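GDP-mannose-dependent alpha-(1-6)-phosphatidylinositol monomannoside mannosyltransferase (Corynebacterium glutamicum, PDB 3OKP) is a mannosyltransferase of the GT-B clan of glycosyltransferases, built as one chain of two Rossmann-like domains. Local coordinates at residues Phe92-Pro97 and Ser116-Glu121; Leu144-Gln149 and Phe165-Ser170; Ser148-Arg153 and Leu287-Leu292. All blocks are in the same frame, centred on the assembly; numbering follows the deposited sequence. Where two conformers were deposited one is given.

Interaction 1 of 3, residues Phe92-Pro97 and Ser116-Glu121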
ATOM      1  N   PHE A  92     -17.889  -2.095  -3.721  1.00  9.32           N
ATOM      2  CA  PHE A  92     -17.320  -3.271  -3.076  1.00  9.69           C
ATOM      3  C   PHE A  92     -15.838  -3.009  -2.832  1.00  9.94           C
ATOM      4  O   PHE A  92     -15.042  -2.948  -3.778  1.00  9.78           O
ATOM      5  CB  PHE A  92     -17.535  -4.529  -3.925  1.00  9.59           C
ATOM      6  CG  PHE A  92     -18.986  -4.875  -4.140  1.00  9.71           C
ATOM      7  CD1 PHE A  92     -19.698  -5.583  -3.176  1.00  9.44           C
ATOM      8  CD2 PHE A  92     -19.642  -4.486  -5.304  1.00  9.50           C
ATOM      9  CE1 PHE A  92     -21.044  -5.897  -3.366  1.00  9.36           C
ATOM     10  CE2 PHE A  92     -20.985  -4.797  -5.504  1.00 10.06           C
ATOM     11  CZ  PHE A  92     -21.687  -5.504  -4.531  1.00  9.65           C
ATOM     12  N   GLY A  93     -15.486  -2.835  -1.558  1.00 10.26           N
ATOM     13  CA  GLY A  93     -14.124  -2.489  -1.147  1.00 11.00           C
ATOM     14  C   GLY A  93     -13.077  -3.478  -1.618  1.00 11.44           C
ATOM     15  O   GLY A  93     -11.922  -3.110  -1.853  1.00 11.79           O
ATOM     16  N   ALA A  94     -13.488  -4.736  -1.737  1.00 11.74           N
ATOM     17  CA  ALA A  94     -12.670  -5.782  -2.332  1.00 12.22           C
ATOM     18  C   ALA A  94     -13.557  -6.548  -3.303  1.00 12.50           C
ATOM     19  O   ALA A  94     -14.661  -6.964  -2.948  1.00 12.65           O
ATOM     20  CB  ALA A  94     -12.102  -6.702  -1.258  1.00 12.45           C
ATOM     21  N   ALA A  95     -13.077  -6.712  -4.533  1.00 12.85           N
ATOM     22  CA  ALA A  95     -13.879  -7.282  -5.616  1.00 13.00           C
ATOM     23  C   ALA A  95     -14.265  -8.744  -5.386  1.00 13.28           C
ATOM     24  O   ALA A  95     -15.448  -9.085  -5.400  1.00 13.33           O
ATOM     25  CB  ALA A  95     -13.162  -7.113  -6.955  1.00 13.16           C
ATOM     26  N   ALA A  96     -13.270  -9.599  -5.170  1.00 13.43           N
ATOM     27  CA  ALA A  96     -13.512 -11.034  -5.017  1.00 13.78           C
ATOM     28  C   ALA A  96     -13.585 -11.441  -3.543  1.00 13.60           C
ATOM     29  O   ALA A  96     -12.655 -11.161  -2.786  1.00 13.80           O
ATOM     30  CB  ALA A  96     -12.433 -11.830  -5.740  1.00 14.26           C
ATOM     31  N   PRO A  97     -14.677 -12.121  -3.133  1.00 13.40           N
ATOM     32  CA  PRO A  97     -15.841 -12.531  -3.917  1.00 13.13           C
ATOM     33  C   PRO A  97     -17.117 -11.673  -3.788  1.00 12.60           C
ATOM     34  O   PRO A  97     -18.101 -11.965  -4.471  1.00 12.69           O
ATOM     35  CB  PRO A  97     -16.129 -13.923  -3.351  1.00 13.61           C
ATOM     36  CG  PRO A  97     -15.758 -13.797  -1.876  1.00 13.71           C
ATOM     37  CD  PRO A  97     -14.769 -12.637  -1.753  1.00 13.53           C
ATOM     38  N   SER A 116     -13.165  -2.567  -6.064  1.00 10.89           N
ATOM     39  CA  SER A 116     -11.724  -2.328  -5.965  1.00 11.36           C
ATOM     40  C   SER A 116     -10.935  -3.629  -5.884  1.00 11.69           C
ATOM     41  O   SER A 116     -11.231  -4.494  -5.061  1.00 11.71           O
ATOM     42  CB  SER A 116     -11.392  -1.436  -4.761  1.00 11.19           C
ATOM     43  OG  SER A 116     -11.851  -0.106  -4.954  1.00 11.41           O
ATOM     44  N   THR A 117      -9.937  -3.763  -6.752  1.00 12.26           N
ATOM     45  CA  THR A 117      -9.009  -4.884  -6.684  1.00 12.80           C
ATOM     46  C   THR A 117      -7.780  -4.466  -5.894  1.00 13.39           C
ATOM     47  O   THR A 117      -7.502  -3.269  -5.745  1.00 13.16           O
ATOM     48  CB  THR A 117      -8.573  -5.377  -8.079  1.00 13.03           C
ATOM     49  OG1 THR A 117      -7.881  -4.328  -8.770  1.00 12.69           O
ATOM     50  CG2 THR A 117      -9.779  -5.835  -8.895  1.00 12.70           C
ATOM     51  N   HIS A 118      -7.053  -5.455  -5.383  1.00 14.22           N
ATOM     52  CA  HIS A 118      -5.836  -5.199  -4.624  1.00 15.14           C
ATOM     53  C   HIS A 118      -4.717  -6.125  -5.110  1.00 16.22           C
ATOM     54  O   HIS A 118      -4.224  -5.956  -6.222  1.00 16.75           O
ATOM     55  CB  HIS A 118      -6.112  -5.327  -3.118  1.00 14.97           C
ATOM     56  CG  HIS A 118      -7.265  -4.491  -2.650  1.00 14.41           C
ATOM     57  ND1 HIS A 118      -7.116  -3.190  -2.221  1.00 14.10           N
ATOM     58  CD2 HIS A 118      -8.590  -4.761  -2.580  1.00 13.65           C
ATOM     59  CE1 HIS A 118      -8.297  -2.699  -1.890  1.00 13.92           C
ATOM     60  NE2 HIS A 118      -9.209  -3.631  -2.101  1.00 13.52           N
ATOM     61  N   GLY A 119      -4.337  -7.108  -4.299  1.00 17.21           N
ATOM     62  CA  GLY A 119      -3.296  -8.063  -4.687  1.00 18.38           C
ATOM     63  C   GLY A 119      -3.824  -9.425  -5.106  1.00 18.98           C
ATOM     64  O   GLY A 119      -3.316 -10.030  -6.053  1.00 19.44           O
ATOM     65  N   HIS A 120      -4.852  -9.896  -4.402  1.00 19.13           N
ATOM     66  CA  HIS A 120      -5.347 -11.270  -4.533  1.00 19.76           C
ATOM     67  C   HIS A 120      -5.886 -11.643  -5.917  1.00 19.89           C
ATOM     68  O   HIS A 120      -5.741 -12.788  -6.343  1.00 20.45           O
ATOM     69  CB  HIS A 120      -6.411 -11.560  -3.467  1.00 19.65           C
ATOM     70  N   GLU A 121      -6.494 -10.681  -6.610  1.00 19.57           N
ATOM     71  CA  GLU A 121      -7.116 -10.931  -7.919  1.00 19.62           C
ATOM     72  C   GLU A 121      -6.136 -11.429  -8.989  1.00 20.24           C
ATOM     73  O   GLU A 121      -6.548 -12.082  -9.950  1.00 20.37           O
ATOM     74  CB  GLU A 121      -7.871  -9.693  -8.418  1.00 19.17           C
ATOM     75  CG  GLU A 121      -9.203  -9.427  -7.705  1.00 18.81           C
ATOM     76  CD  GLU A 121      -9.067  -8.610  -6.420  1.00 18.82           C
ATOM     77  OE1 GLU A 121      -7.955  -8.120  -6.116  1.00 18.56           O
ATOM     78  OE2 GLU A 121     -10.089  -8.455  -5.714  1.00 18.53           O
TER
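The imidazole of H118 meets G93 at its edge: the carbonyl of G93 lies close to the ring plane, with A94 CA beside it, while Y24 of helix 20-29 makes an edge-to-face contact with the same ring. H118 NE2 donates to G93 O over 2.8 Å, nearly straight (170° at the hydrogen) and in the plane of the carbonyl, which helps fix the rotation of the ring. A chi1 of -53° puts CG of H118 anti to its carbonyl carbon, a placement from which the ring edge can face G93. One backbone bond joins the strand ends, S116 N to F92 O at 3.0 Å; the next, A95 N to S116 O at 2.9 Å, ties the loop after strand 89-92 to the end of strand 112-116, reaching its oxygen from above the carbonyl plane. A94 CA adds a C-H...O contact to S116 O. The E121 carboxylate braces its own loop, OE1 taking H118 N at 2.9 Å, and reaches the other loop with OE2, which accepts a weak bond from A96 N, 3.4 Å long, and rests 3.6 Å from A95 CB. The hydroxyl of S116 turns elsewhere, to W91 and T145. These are the loops that leave the C-terminal ends of the neighbouring parallel strands 89-92 and 112-116; the side chain of H118 is about 9 Å from the bound guanosine-5'-diphosphate-alpha-D-mannose, at the cleft-facing edge of a Rossmann-like GT-B domain.

Interaction 2 of 3, residues Leu144-Gln149 and Phe165-Ser170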
ATOM      1  N   LEU A 144     -14.025  -0.843 -12.352  1.00 12.34           N
ATOM      2  CA  LEU A 144     -13.090  -1.681 -11.617  1.00 11.92           C
ATOM      3  C   LEU A 144     -11.806  -0.907 -11.349  1.00 11.64           C
ATOM      4  O   LEU A 144     -11.132  -0.464 -12.284  1.00 11.98           O
ATOM      5  CB  LEU A 144     -12.789  -2.978 -12.375  1.00 12.36           C
ATOM      6  CG  LEU A 144     -12.057  -4.033 -11.539  1.00 13.05           C
ATOM      7  CD1 LEU A 144     -13.046  -4.907 -10.766  1.00 12.71           C
ATOM      8  CD2 LEU A 144     -11.159  -4.883 -12.413  1.00 14.39           C
ATOM      9  N   THR A 145     -11.476  -0.735 -10.073  1.00 10.89           N
ATOM     10  CA  THR A 145     -10.249  -0.025  -9.712  1.00 10.52           C
ATOM     11  C   THR A 145      -9.080  -0.987  -9.480  1.00 10.45           C
ATOM     12  O   THR A 145      -9.279  -2.138  -9.089  1.00 10.19           O
ATOM     13  CB  THR A 145     -10.430   0.948  -8.513  1.00 10.24           C
ATOM     14  OG1 THR A 145     -10.337   0.237  -7.273  1.00  9.92           O
ATOM     15  CG2 THR A 145     -11.765   1.698  -8.596  1.00  9.73           C
ATOM     16  N   TYR A 146      -7.870  -0.498  -9.748  1.00 10.36           N
ATOM     17  CA  TYR A 146      -6.650  -1.289  -9.630  1.00 10.60           C
ATOM     18  C   TYR A 146      -5.545  -0.443  -8.997  1.00 10.62           C
ATOM     19  O   TYR A 146      -5.561   0.783  -9.104  1.00 10.68           O
ATOM     20  CB  TYR A 146      -6.218  -1.818 -11.007  1.00 10.81           C
ATOM     21  CG  TYR A 146      -5.914  -0.736 -12.029  1.00 11.15           C
ATOM     22  CD1 TYR A 146      -4.629  -0.207 -12.152  1.00 11.63           C
ATOM     23  CD2 TYR A 146      -6.909  -0.245 -12.877  1.00 11.23           C
ATOM     24  CE1 TYR A 146      -4.340   0.786 -13.087  1.00 12.03           C
ATOM     25  CE2 TYR A 146      -6.629   0.750 -13.818  1.00 11.30           C
ATOM     26  CZ  TYR A 146      -5.342   1.258 -13.915  1.00 12.07           C
ATOM     27  OH  TYR A 146      -5.050   2.238 -14.839  1.00 12.80           O
ATOM     28  N   ILE A 147      -4.586  -1.102  -8.351  1.00 10.94           N
ATOM     29  CA  ILE A 147      -3.522  -0.407  -7.614  1.00 11.25           C
ATOM     30  C   ILE A 147      -2.285  -0.050  -8.461  1.00 11.49           C
ATOM     31  O   ILE A 147      -1.599   0.933  -8.176  1.00 11.58           O
ATOM     32  CB  ILE A 147      -3.106  -1.170  -6.317  1.00 11.19           C
ATOM     33  CG1 ILE A 147      -2.417  -2.502  -6.648  1.00 11.88           C
ATOM     34  CG2 ILE A 147      -4.321  -1.369  -5.397  1.00 10.95           C
ATOM     35  CD1 ILE A 147      -1.695  -3.151  -5.469  1.00 12.29           C
ATOM     36  N   SER A 148      -2.009  -0.847  -9.492  1.00 11.64           N
ATOM     37  CA  SER A 148      -0.872  -0.594 -10.382  1.00 12.01           C
ATOM     38  C   SER A 148      -1.137  -1.082 -11.804  1.00 12.24           C
ATOM     39  O   SER A 148      -1.987  -1.946 -12.026  1.00 11.76           O
ATOM     40  CB  SER A 148       0.401  -1.254  -9.836  1.00 12.48           C
ATOM     41  OG  SER A 148       0.238  -2.657  -9.700  1.00 12.74           O
ATOM     42  N   GLN A 149      -0.402  -0.522 -12.763  1.00 12.59           N
ATOM     43  CA  GLN A 149      -0.465  -0.983 -14.148  1.00 13.09           C
ATOM     44  C   GLN A 149      -0.040  -2.443 -14.251  1.00 13.30           C
ATOM     45  O   GLN A 149      -0.515  -3.174 -15.124  1.00 13.19           O
ATOM     46  CB  GLN A 149       0.400  -0.109 -15.060  1.00 13.94           C
ATOM     47  CG  GLN A 149      -0.098   1.330 -15.221  1.00 14.57           C
ATOM     48  CD  GLN A 149      -1.488   1.428 -15.846  1.00 15.73           C
ATOM     49  OE1 GLN A 149      -2.286   2.288 -15.470  1.00 16.79           O
ATOM     50  NE2 GLN A 149      -1.781   0.548 -16.802  1.00 16.45           N
ATOM     51  N   PHE A 165     -11.750   0.733 -16.357  1.00 17.15           N
ATOM     52  CA  PHE A 165     -10.671   0.473 -15.406  1.00 16.60           C
ATOM     53  C   PHE A 165     -10.026   1.771 -14.929  1.00 16.34           C
ATOM     54  O   PHE A 165      -9.585   2.589 -15.742  1.00 16.64           O
ATOM     55  CB  PHE A 165      -9.633  -0.474 -16.014  1.00 16.91           C
ATOM     56  CG  PHE A 165     -10.178  -1.837 -16.352  1.00 17.30           C
ATOM     57  CD1 PHE A 165     -10.135  -2.868 -15.421  1.00 16.79           C
ATOM     58  CD2 PHE A 165     -10.734  -2.088 -17.605  1.00 17.90           C
ATOM     59  CE1 PHE A 165     -10.635  -4.132 -15.734  1.00 17.31           C
ATOM     60  CE2 PHE A 165     -11.240  -3.345 -17.925  1.00 18.04           C
ATOM     61  CZ  PHE A 165     -11.191  -4.368 -16.987  1.00 17.47           C
ATOM     62  N   GLU A 166      -9.985   1.953 -13.610  1.00 15.61           N
ATOM     63  CA  GLU A 166      -9.494   3.190 -13.003  1.00 15.61           C
ATOM     64  C   GLU A 166      -8.380   2.933 -11.990  1.00 15.07           C
ATOM     65  O   GLU A 166      -8.501   2.059 -11.132  1.00 14.59           O
ATOM     66  CB  GLU A 166     -10.643   3.950 -12.327  1.00 15.67           C
ATOM     67  CG  GLU A 166     -11.741   4.437 -13.270  1.00 16.79           C
ATOM     68  CD  GLU A 166     -11.371   5.706 -14.027  1.00 18.86           C
ATOM     69  OE1 GLU A 166     -10.353   6.349 -13.686  1.00 19.74           O
ATOM     70  OE2 GLU A 166     -12.108   6.062 -14.969  1.00 19.68           O
ATOM     71  N   HIS A 167      -7.300   3.701 -12.097  1.00 14.94           N
ATOM     72  CA  HIS A 167      -6.160   3.581 -11.189  1.00 14.68           C
ATOM     73  C   HIS A 167      -6.483   4.205  -9.829  1.00 14.12           C
ATOM     74  O   HIS A 167      -6.599   5.428  -9.705  1.00 14.22           O
ATOM     75  CB  HIS A 167      -4.911   4.224 -11.816  1.00 15.16           C
ATOM     76  CG  HIS A 167      -3.641   3.969 -11.057  1.00 15.58           C
ATOM     77  ND1 HIS A 167      -2.716   4.960 -10.806  1.00 16.25           N
ATOM     78  CD2 HIS A 167      -3.142   2.840 -10.501  1.00 15.69           C
ATOM     79  CE1 HIS A 167      -1.701   4.451 -10.130  1.00 16.61           C
ATOM     80  NE2 HIS A 167      -1.937   3.167  -9.927  1.00 16.39           N
ATOM     81  N   LEU A 168      -6.647   3.359  -8.813  1.00 13.52           N
ATOM     82  CA  LEU A 168      -6.934   3.838  -7.461  1.00 13.03           C
ATOM     83  C   LEU A 168      -6.086   3.130  -6.396  1.00 13.01           C
ATOM     84  O   LEU A 168      -6.602   2.317  -5.618  1.00 12.99           O
ATOM     85  CB  LEU A 168      -8.435   3.739  -7.143  1.00 12.72           C
ATOM     86  CG  LEU A 168      -8.973   4.614  -6.001  1.00 12.48           C
ATOM     87  CD1 LEU A 168      -8.950   6.091  -6.364  1.00 12.17           C
ATOM     88  CD2 LEU A 168     -10.378   4.184  -5.594  1.00 12.20           C
ATOM     89  N   PRO A 169      -4.774   3.429  -6.369  1.00 13.21           N
ATOM     90  CA  PRO A 169      -3.906   2.912  -5.318  1.00 13.23           C
ATOM     91  C   PRO A 169      -4.088   3.692  -4.024  1.00 13.02           C
ATOM     92  O   PRO A 169      -4.702   4.758  -4.026  1.00 13.00           O
ATOM     93  CB  PRO A 169      -2.506   3.172  -5.878  1.00 13.62           C
ATOM     94  CG  PRO A 169      -2.674   4.390  -6.713  1.00 13.80           C
ATOM     95  CD  PRO A 169      -4.025   4.252  -7.340  1.00 13.61           C
ATOM     96  N   SER A 170      -3.544   3.163  -2.933  1.00 12.97           N
ATOM     97  CA  SER A 170      -3.485   3.891  -1.673  1.00 12.86           C
ATOM     98  C   SER A 170      -2.727   5.205  -1.851  1.00 12.91           C
ATOM     99  O   SER A 170      -1.814   5.306  -2.679  1.00 13.03           O
ATOM    100  CB  SER A 170      -2.795   3.041  -0.603  1.00 13.15           C
ATOM    101  OG  SER A 170      -2.682   3.752   0.619  1.00 13.93           O
TER
HETATM  102  O   HOH W   1      -8.045  -0.651  -6.418  1.00  6.74           O
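Y146 O receives L168 N at 2.8 Å, the shortest polar bond between the two segments, and it also takes a longer C-H...O contact from H167 CA. Two more backbone bonds run alongside, E166 N to L144 O and Y146 N to E166 O, both 3.0 Å, pairing strands 144-146 and 165-167 in parallel. At the end of strand 165-167 the H167 side chain reaches to I147, just past strand 144-146: NE2 donates to I147 O at 2.9 Å, a bent bond (136° at the hydrogen) that comes from above the carbonyl plane. Chi1 of -171° sets CG of H167 anti to its backbone N, and P169 CD sits over the centre of one imidazole face. The side chains of L144, Y146, F165 and H167 share one face of the sheet. H167 CA sits over a face of the Y146 ring, a CH-pi contact 3.8 Å from its centroid, while the two rings meet obliquely. The phenol's OH donates to Q149 OE1 at 2.8 Å, tying strand to helix. L144 and F165 lie side by side, L144 CD2 touching F165 CE1 at 3.4 Å. On the opposite side of the sheet, T145 CB packs 3.7 Å from L168 CB, and a water held by T145 OG1, a hydroxyl whose main partner is S116, gives a weak bond to L168 O. Helix 149-159 covers the side of L144, Y146 and F165. Strand, helix and parallel strand make this a beta-alpha-beta unit, which finishes the N-terminal Rossmann-like sheet at its outermost strand, 164-167.

Interaction 3 of 3, residues Ser148-Arg153 and Leu287-Leu292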
ATOM      1  N   SER A 148      -2.009  -0.847  -9.492  1.00 11.64           N
ATOM      2  CA  SER A 148      -0.872  -0.594 -10.382  1.00 12.01           C
ATOM      3  C   SER A 148      -1.137  -1.082 -11.804  1.00 12.24           C
ATOM      4  O   SER A 148      -1.987  -1.946 -12.026  1.00 11.76           O
ATOM      5  CB  SER A 148       0.401  -1.254  -9.836  1.00 12.48           C
ATOM      6  OG  SER A 148       0.238  -2.657  -9.700  1.00 12.74           O
ATOM      7  N   GLN A 149      -0.402  -0.522 -12.763  1.00 12.59           N
ATOM      8  CA  GLN A 149      -0.465  -0.983 -14.148  1.00 13.09           C
ATOM      9  C   GLN A 149      -0.040  -2.443 -14.251  1.00 13.30           C
ATOM     10  O   GLN A 149      -0.515  -3.174 -15.124  1.00 13.19           O
ATOM     11  CB  GLN A 149       0.400  -0.109 -15.060  1.00 13.94           C
ATOM     12  CG  GLN A 149      -0.098   1.330 -15.221  1.00 14.57           C
ATOM     13  CD  GLN A 149      -1.488   1.428 -15.846  1.00 15.73           C
ATOM     14  OE1 GLN A 149      -2.286   2.288 -15.470  1.00 16.79           O
ATOM     15  NE2 GLN A 149      -1.781   0.548 -16.802  1.00 16.45           N
ATOM     16  N   TYR A 150       0.848  -2.863 -13.347  1.00 13.33           N
ATOM     17  CA  TYR A 150       1.263  -4.259 -13.260  1.00 13.89           C
ATOM     18  C   TYR A 150       0.097  -5.203 -12.955  1.00 13.51           C
ATOM     19  O   TYR A 150      -0.129  -6.163 -13.695  1.00 13.51           O
ATOM     20  CB  TYR A 150       2.376  -4.459 -12.223  1.00 14.29           C
ATOM     21  CG  TYR A 150       2.773  -5.911 -12.086  1.00 14.91           C
ATOM     22  CD1 TYR A 150       3.681  -6.485 -12.974  1.00 15.38           C
ATOM     23  CD2 TYR A 150       2.220  -6.721 -11.089  1.00 14.74           C
ATOM     24  CE1 TYR A 150       4.043  -7.819 -12.869  1.00 16.62           C
ATOM     25  CE2 TYR A 150       2.575  -8.063 -10.977  1.00 15.67           C
ATOM     26  CZ  TYR A 150       3.488  -8.603 -11.870  1.00 16.11           C
ATOM     27  OH  TYR A 150       3.853  -9.929 -11.775  1.00 17.41           O
ATOM     28  N   THR A 151      -0.628  -4.938 -11.866  1.00 13.23           N
ATOM     29  CA  THR A 151      -1.750  -5.802 -11.475  1.00 13.29           C
ATOM     30  C   THR A 151      -2.825  -5.820 -12.554  1.00 13.45           C
ATOM     31  O   THR A 151      -3.368  -6.883 -12.871  1.00 13.49           O
ATOM     32  CB  THR A 151      -2.368  -5.435 -10.097  1.00 12.79           C
ATOM     33  OG1 THR A 151      -2.880  -4.096 -10.124  1.00 12.44           O
ATOM     34  CG2 THR A 151      -1.337  -5.579  -8.981  1.00 12.88           C
ATOM     35  N   LEU A 152      -3.102  -4.649 -13.132  1.00 13.63           N
ATOM     36  CA  LEU A 152      -4.032  -4.535 -14.256  1.00 14.08           C
ATOM     37  C   LEU A 152      -3.670  -5.469 -15.414  1.00 14.94           C
ATOM     38  O   LEU A 152      -4.528  -6.196 -15.914  1.00 14.86           O
ATOM     39  CB  LEU A 152      -4.135  -3.085 -14.752  1.00 14.00           C
ATOM     40  CG  LEU A 152      -5.127  -2.842 -15.902  1.00 14.19           C
ATOM     41  CD1 LEU A 152      -6.565  -3.137 -15.465  1.00 13.52           C
ATOM     42  CD2 LEU A 152      -5.012  -1.435 -16.459  1.00 14.56           C
ATOM     43  N   ARG A 153      -2.404  -5.456 -15.831  1.00 15.89           N
ATOM     44  CA  ARG A 153      -1.942  -6.338 -16.907  1.00 17.10           C
ATOM     45  C   ARG A 153      -2.180  -7.818 -16.586  1.00 17.34           C
ATOM     46  O   ARG A 153      -2.561  -8.594 -17.466  1.00 17.66           O
ATOM     47  CB  ARG A 153      -0.464  -6.090 -17.224  1.00 17.70           C
ATOM     48  CG  ARG A 153       0.051  -6.879 -18.431  1.00 18.84           C
ATOM     49  CD  ARG A 153       1.471  -6.488 -18.828  1.00 19.46           C
ATOM     50  NE  ARG A 153       2.482  -6.978 -17.891  1.00 20.01           N
ATOM     51  CZ  ARG A 153       3.111  -6.217 -16.999  1.00 20.49           C
ATOM     52  NH1 ARG A 153       2.838  -4.918 -16.909  1.00 20.12           N
ATOM     53  NH2 ARG A 153       4.018  -6.754 -16.195  1.00 20.64           N
ATOM     54  N   LEU A 287       3.755 -15.276  -8.383  1.00 15.94           N
ATOM     55  CA  LEU A 287       2.626 -14.948  -7.502  1.00 16.33           C
ATOM     56  C   LEU A 287       3.031 -14.164  -6.247  1.00 15.94           C
ATOM     57  O   LEU A 287       2.205 -13.448  -5.666  1.00 15.74           O
ATOM     58  CB  LEU A 287       1.856 -16.223  -7.127  1.00 16.92           C
ATOM     59  CG  LEU A 287       0.647 -16.663  -7.972  1.00 18.35           C
ATOM     60  CD1 LEU A 287       0.635 -16.105  -9.400  1.00 18.31           C
ATOM     61  CD2 LEU A 287       0.533 -18.183  -7.987  1.00 19.43           C
ATOM     62  N   ASP A 288       4.287 -14.320  -5.830  1.00 15.74           N
ATOM     63  CA  ASP A 288       4.837 -13.555  -4.720  0.50 15.33           C
ATOM     64  C   ASP A 288       5.445 -12.267  -5.284  1.00 14.98           C
ATOM     65  O   ASP A 288       6.618 -12.231  -5.668  1.00 14.39           O
ATOM     66  CB  ASP A 288       5.875 -14.394  -3.969  0.50 15.44           C
ATOM     67  CG  ASP A 288       6.163 -13.871  -2.576  0.50 15.09           C
ATOM     68  OD1 ASP A 288       5.269 -13.247  -1.966  0.50 15.66           O
ATOM     69  OD2 ASP A 288       7.292 -14.094  -2.090  0.50 14.68           O
ATOM     70  N   VAL A 289       4.629 -11.220  -5.338  1.00 15.00           N
ATOM     71  CA  VAL A 289       4.985 -10.009  -6.061  1.00 15.08           C
ATOM     72  C   VAL A 289       4.618  -8.735  -5.294  1.00 14.98           C
ATOM     73  O   VAL A 289       3.660  -8.719  -4.514  1.00 15.13           O
ATOM     74  CB  VAL A 289       4.328 -10.032  -7.481  1.00 15.37           C
ATOM     75  CG1 VAL A 289       2.797  -9.898  -7.399  1.00 15.97           C
ATOM     76  CG2 VAL A 289       4.925  -8.984  -8.389  1.00 15.35           C
ATOM     77  N   GLU A 290       5.399  -7.679  -5.518  1.00 14.83           N
ATOM     78  CA  GLU A 290       5.120  -6.369  -4.953  1.00 15.02           C
ATOM     79  C   GLU A 290       4.052  -5.677  -5.794  1.00 15.31           C
ATOM     80  O   GLU A 290       4.320  -5.243  -6.916  1.00 15.49           O
ATOM     81  CB  GLU A 290       6.405  -5.529  -4.891  1.00 14.83           C
ATOM     82  CG  GLU A 290       6.318  -4.297  -4.000  1.00 15.28           C
ATOM     83  CD  GLU A 290       6.087  -4.637  -2.536  1.00 16.62           C
ATOM     84  OE1 GLU A 290       6.791  -5.518  -1.997  1.00 16.53           O
ATOM     85  OE2 GLU A 290       5.199  -4.016  -1.922  1.00 17.63           O
ATOM     86  N   GLY A 291       2.841  -5.595  -5.250  1.00 15.64           N
ATOM     87  CA  GLY A 291       1.706  -5.002  -5.955  1.00 15.95           C
ATOM     88  C   GLY A 291       1.940  -3.545  -6.298  1.00 15.83           C
ATOM     89  O   GLY A 291       1.680  -3.111  -7.422  1.00 16.00           O
ATOM     90  N   LEU A 292       2.425  -2.791  -5.317  1.00 15.52           N
ATOM     91  CA  LEU A 292       2.811  -1.404  -5.531  1.00 15.43           C
ATOM     92  C   LEU A 292       4.026  -1.052  -4.677  1.00 14.76           C
ATOM     93  O   LEU A 292       5.118  -0.833  -5.205  1.00 15.04           O
ATOM     94  CB  LEU A 292       1.636  -0.455  -5.253  1.00 15.67           C
ATOM     95  CG  LEU A 292       1.875   1.039  -5.509  1.00 16.13           C
ATOM     96  CD1 LEU A 292       2.075   1.338  -7.000  1.00 16.46           C
ATOM     97  CD2 LEU A 292       0.734   1.856  -4.936  1.00 15.92           C
TER
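S148 reaches across to G291 with its hydroxyl: OG donates to G291 O over 2.7 Å, tilted only 16° from the carbonyl plane. With chi1 at 59°, OG sits between the backbone N and the carbonyl carbon, and from there it also accepts T151 N at 3.3 Å. One hydroxyl therefore serves as N-cap of helix 149-159 and as a tie to the other half of the protein. S148 CB follows, 3.3 Å from G291 O and 4.2 Å from L292 CD1. In this GT-B fold the segment 287-292 is a loop of the C-terminal domain, so the bond joins the two domains directly, beside the interdomain cleft; E290, next to G291, touches the bound guanosine-5'-diphosphate-alpha-D-mannose and pairs with R210 and K211. E316 accepts the backbone N-H groups of both Q149 and Y150, a second link from the C-terminal domain to this helix start. Y150 comes next, its CG anti to the backbone N (chi1 178°). Its ring crosses V289 obliquely, Y150 CE2 lying 3.6 Å from V289 CG2, and V289 CG2 also touches the phenol oxygen, which bonds to R154. T151 CG2 lies 4.2 Å from G291 O.

Interactions 1 and 2 both belong to the seven-stranded parallel sheet of the N-terminal domain and follow one another along the chain, their centres about 11 Å apart. Adjacent strands 112-116 and 143-146 join them, helped by a probable hydrogen bond of T117 OG1 to T145 O. Interaction 3 shares S148 and Q149 with interaction 2, their centres about 10 Å apart; its partner segment, 134 residues further on, belongs to the C-terminal domain. P169 CB against L292 CD2 and I147 CD1 against G291 C extend that interdomain contact. Interactions 1 and 2 join loops and strands at the C-terminal end of one sheet; interaction 3 carries that end across to the domain holding the ligand pocket.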